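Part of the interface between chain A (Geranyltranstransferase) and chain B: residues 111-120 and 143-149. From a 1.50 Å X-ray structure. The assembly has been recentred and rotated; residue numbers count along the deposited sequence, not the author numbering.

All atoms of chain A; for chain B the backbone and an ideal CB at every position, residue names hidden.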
# COMPACT_ATOMS: atom_id res chain seq x y z
N ASP A 111 -3.65 -6.67 -0.62
CA ASP A 111 -3.96 -5.23 -0.67
C ASP A 111 -4.01 -4.68 0.75
O ASP A 111 -3.44 -3.61 1.04
CB ASP A 111 -5.28 -4.96 -1.38
CG ASP A 111 -5.21 -5.21 -2.88
OD1 ASP A 111 -4.10 -5.38 -3.42
OD2 ASP A 111 -6.27 -5.23 -3.53
N ALA A 112 -4.71 -5.39 1.64
CA ALA A 112 -4.81 -4.98 3.04
C ALA A 112 -3.45 -4.85 3.70
O ALA A 112 -3.20 -3.89 4.43
CB ALA A 112 -5.70 -5.95 3.82
N LEU A 113 -2.56 -5.82 3.48
CA LEU A 113 -1.27 -5.81 4.16
C LEU A 113 -0.36 -4.69 3.63
O LEU A 113 0.42 -4.12 4.39
CB LEU A 113 -0.57 -7.18 4.06
CG LEU A 113 -1.23 -8.30 4.89
CD1 LEU A 113 -0.49 -9.64 4.66
CD2 LEU A 113 -1.29 -7.94 6.39
N ASN A 114 -0.45 -4.41 2.33
CA ASN A 114 0.29 -3.30 1.72
C ASN A 114 -0.10 -2.02 2.45
O ASN A 114 0.74 -1.30 3.00
CB ASN A 114 -0.09 -3.26 0.22
CG ASN A 114 0.71 -2.25 -0.59
OD1 ASN A 114 1.53 -1.48 -0.06
ND2 ASN A 114 0.50 -2.28 -1.92
N THR A 115 -1.40 -1.73 2.50
CA THR A 115 -1.87 -0.50 3.16
C THR A 115 -1.59 -0.53 4.66
O THR A 115 -1.21 0.49 5.26
CB THR A 115 -3.36 -0.30 2.90
OG1 THR A 115 -3.57 -0.29 1.49
CG2 THR A 115 -3.87 1.01 3.50
N GLU A 116 -1.74 -1.69 5.28
CA GLU A 116 -1.59 -1.78 6.73
C GLU A 116 -0.15 -1.52 7.18
O GLU A 116 0.09 -1.06 8.30
CB GLU A 116 -2.06 -3.14 7.24
CG GLU A 116 -2.37 -3.17 8.73
CD GLU A 116 -3.65 -2.44 9.13
OE1 GLU A 116 -4.35 -1.86 8.27
OE2 GLU A 116 -3.97 -2.46 10.34
N ALA A 117 0.81 -1.79 6.30
CA ALA A 117 2.20 -1.51 6.64
C ALA A 117 2.34 -0.03 6.98
O ALA A 117 3.05 0.36 7.92
CB ALA A 117 3.13 -1.87 5.48
N PHE A 118 1.66 0.81 6.20
CA PHE A 118 1.71 2.24 6.43
C PHE A 118 0.92 2.70 7.64
O PHE A 118 1.33 3.64 8.33
CB PHE A 118 1.39 3.00 5.14
CG PHE A 118 2.36 2.70 4.07
CD1 PHE A 118 3.63 3.24 4.14
CD2 PHE A 118 2.10 1.74 3.09
CE1 PHE A 118 4.59 2.92 3.19
CE2 PHE A 118 3.06 1.40 2.15
CZ PHE A 118 4.31 1.98 2.21
N LEU A 119 -0.20 2.04 7.92
CA LEU A 119 -0.93 2.33 9.15
C LEU A 119 -0.06 2.02 10.37
O LEU A 119 0.06 2.84 11.28
CB LEU A 119 -2.24 1.54 9.22
CG LEU A 119 -3.17 1.90 10.39
CD1 LEU A 119 -3.57 3.38 10.34
CD2 LEU A 119 -4.41 1.02 10.35
N VAL A 120 0.56 0.85 10.37
CA VAL A 120 1.41 0.44 11.49
C VAL A 120 2.60 1.39 11.64
O VAL A 120 2.93 1.83 12.75
CB VAL A 120 1.89 -1.02 11.34
CG1 VAL A 120 3.04 -1.32 12.30
CG2 VAL A 120 0.71 -1.96 11.56
N UNK B 143 -7.80 0.92 3.99
CA UNK B 143 -7.30 -0.42 4.25
C UNK B 143 -8.33 -1.39 4.81
O UNK B 143 -9.53 -1.28 4.53
CB UNK B 143 -6.12 -0.33 5.22
N UNK B 144 -7.85 -2.35 5.58
CA UNK B 144 -8.74 -3.38 6.13
C UNK B 144 -9.81 -2.82 7.06
O UNK B 144 -10.86 -3.44 7.25
CB UNK B 144 -7.92 -4.42 6.88
N UNK B 145 -9.58 -1.64 7.63
CA UNK B 145 -10.60 -1.02 8.48
C UNK B 145 -11.70 -0.30 7.72
O UNK B 145 -12.66 0.19 8.32
CB UNK B 145 -9.93 -0.03 9.43
N UNK B 146 -11.57 -0.26 6.40
CA UNK B 146 -12.56 0.43 5.60
C UNK B 146 -12.77 -0.24 4.26
O UNK B 146 -13.41 -1.29 4.15
CB UNK B 146 -12.15 1.89 5.39
N UNK B 147 -12.19 0.37 3.24
CA UNK B 147 -12.44 -0.02 1.87
C UNK B 147 -12.25 -1.53 1.63
O UNK B 147 -13.09 -2.17 1.01
CB UNK B 147 -11.52 0.77 0.94
N UNK B 148 -11.14 -2.08 2.12
CA UNK B 148 -10.84 -3.47 1.79
C UNK B 148 -11.82 -4.46 2.44
O UNK B 148 -12.27 -5.40 1.79
CB UNK B 148 -9.41 -3.80 2.22
N UNK B 149 -12.18 -4.25 3.70
CA UNK B 149 -13.15 -5.19 4.30
C UNK B 149 -14.50 -5.03 3.61
O UNK B 149 -15.24 -6.00 3.42
CB UNK B 149 -13.29 -4.95 5.81

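Chain A offers a continuous helix, and the face turned to chain B carries A:Ala112, A:Thr115, A:Glu116 and A:Leu119: a shallow spot at the alanine, a methyl group, a carboxylate and a leucine end. Chain B answers with a turn that leads into a helix.

Position 143 is the most constrained. Its CA-to-CB direction runs toward chain A, and an ideal CB would sit 3.1 Å from A:Thr115 CG2, tight for two carbons. The backbone angles, -98/-151, lie at the margin of what residues with a CB usually adopt and are easier for glycine. Glycine is the natural reading, and the deposited residue is B:Gly143. Without a CB, its CA lies 3.8 Å from A:Thr115 CG2, an ordinary packing distance. Its carbonyl oxygen starts the turn, accepting from the backbone N of 146 at 2.9 Å and from that of 148 at 3.0 Å.

Position 144 also points toward chain A, with its ideal CB 4.1 Å from A:Ala112 CB. The small alanine leaves room beside the helix, while A:Glu116 OE1 lies 4.6 Å from the ideal CB. An aliphatic side chain would cover the alanine; a polar one with a donor could instead turn to the carboxylate. The deposited B:Leu144 takes the aliphatic course: its CB packs 4.0 Å from A:Ala112 CB, and its CD2 lies 3.4 Å from A:Glu116 OE1, a close approach but not a hydrogen bond. The polar link is left to the backbone, since B:Leu144 N donates to water 1 at 2.8 Å, and that water lies 2.8 Å from A:Ala112 O and 2.7 Å from A:Glu116 OE1.

At 145 the CB again points toward chain A, but nothing there lies within 5.5 Å of the ideal CB. The gap favours a side chain of some reach, and the carboxylate of A:Glu116 favours a donor: asparagine, glutamine, lysine or arginine could all serve. B:Asn145, with chi1 in m, reaches it through water. Its ND2 donates to water 2 at 3.0 Å and to water 3 at 2.8 Å; water 2 is 2.9 Å from A:Glu116 OE1, and water 3 donates to A:Glu116 OE2 at 2.6 Å. The same amide brings ND2 to 3.9 Å from A:Leu119 CD2.

Position 146 is out of reach of chain A. It closes a type I turn and sits at the N-cap position, right before the helix, and its angles of -146/-103 suit glycine, which is what B:Gly146 supplies.

Position 147 points sideways and chain A imposes little; B:Met147, present as selenomethionine, brings its CE no nearer than 6.3 Å to A:Thr115 OG1.

Position 148, the second residue of the helix, points toward chain A with its ideal CB 4.6 Å from A:Ala112 CB. A compact apolar residue suits this spacing, valine, isoleucine or leucine alike. B:Val148, chi1 in t, sets CG1 4.0 Å from A:Ala112 CB, so the alanine is shared with 144.

Position 149 is out of reach, leaving its choice open here; it is B:Ile149.

Chain B (143-149) GLNGMVI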
# COMPACT_ATOMS: atom_id res chain seq x y z
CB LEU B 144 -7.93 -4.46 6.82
CG LEU B 144 -7.09 -4.07 8.03
CD1 LEU B 144 -7.86 -4.27 9.34
CD2 LEU B 144 -5.83 -4.91 8.04
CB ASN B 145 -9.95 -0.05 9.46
CG ASN B 145 -9.21 -0.77 10.54
OD1 ASN B 145 -9.83 -1.35 11.44
ND2 ASN B 145 -7.88 -0.77 10.46
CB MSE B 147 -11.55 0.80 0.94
CG MSE B 147 -11.87 0.62 -0.53
SE MSE B 147 -10.62 1.70 -1.56
CE MSE B 147 -9.11 0.46 -1.50
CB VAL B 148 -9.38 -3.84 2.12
CG1 VAL B 148 -9.11 -5.31 1.82
CG2 VAL B 148 -8.42 -2.93 1.31
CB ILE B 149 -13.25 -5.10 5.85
CG1 ILE B 149 -14.05 -6.29 6.42
CG2 ILE B 149 -13.89 -3.78 6.30
CD1 ILE B 149 -13.42 -7.65 6.15
O HOH W 1 -5.06 -2.24 5.65
O HOH W 2 -6.66 -0.21 7.80
O HOH W 3 -5.91 -2.04 12.02
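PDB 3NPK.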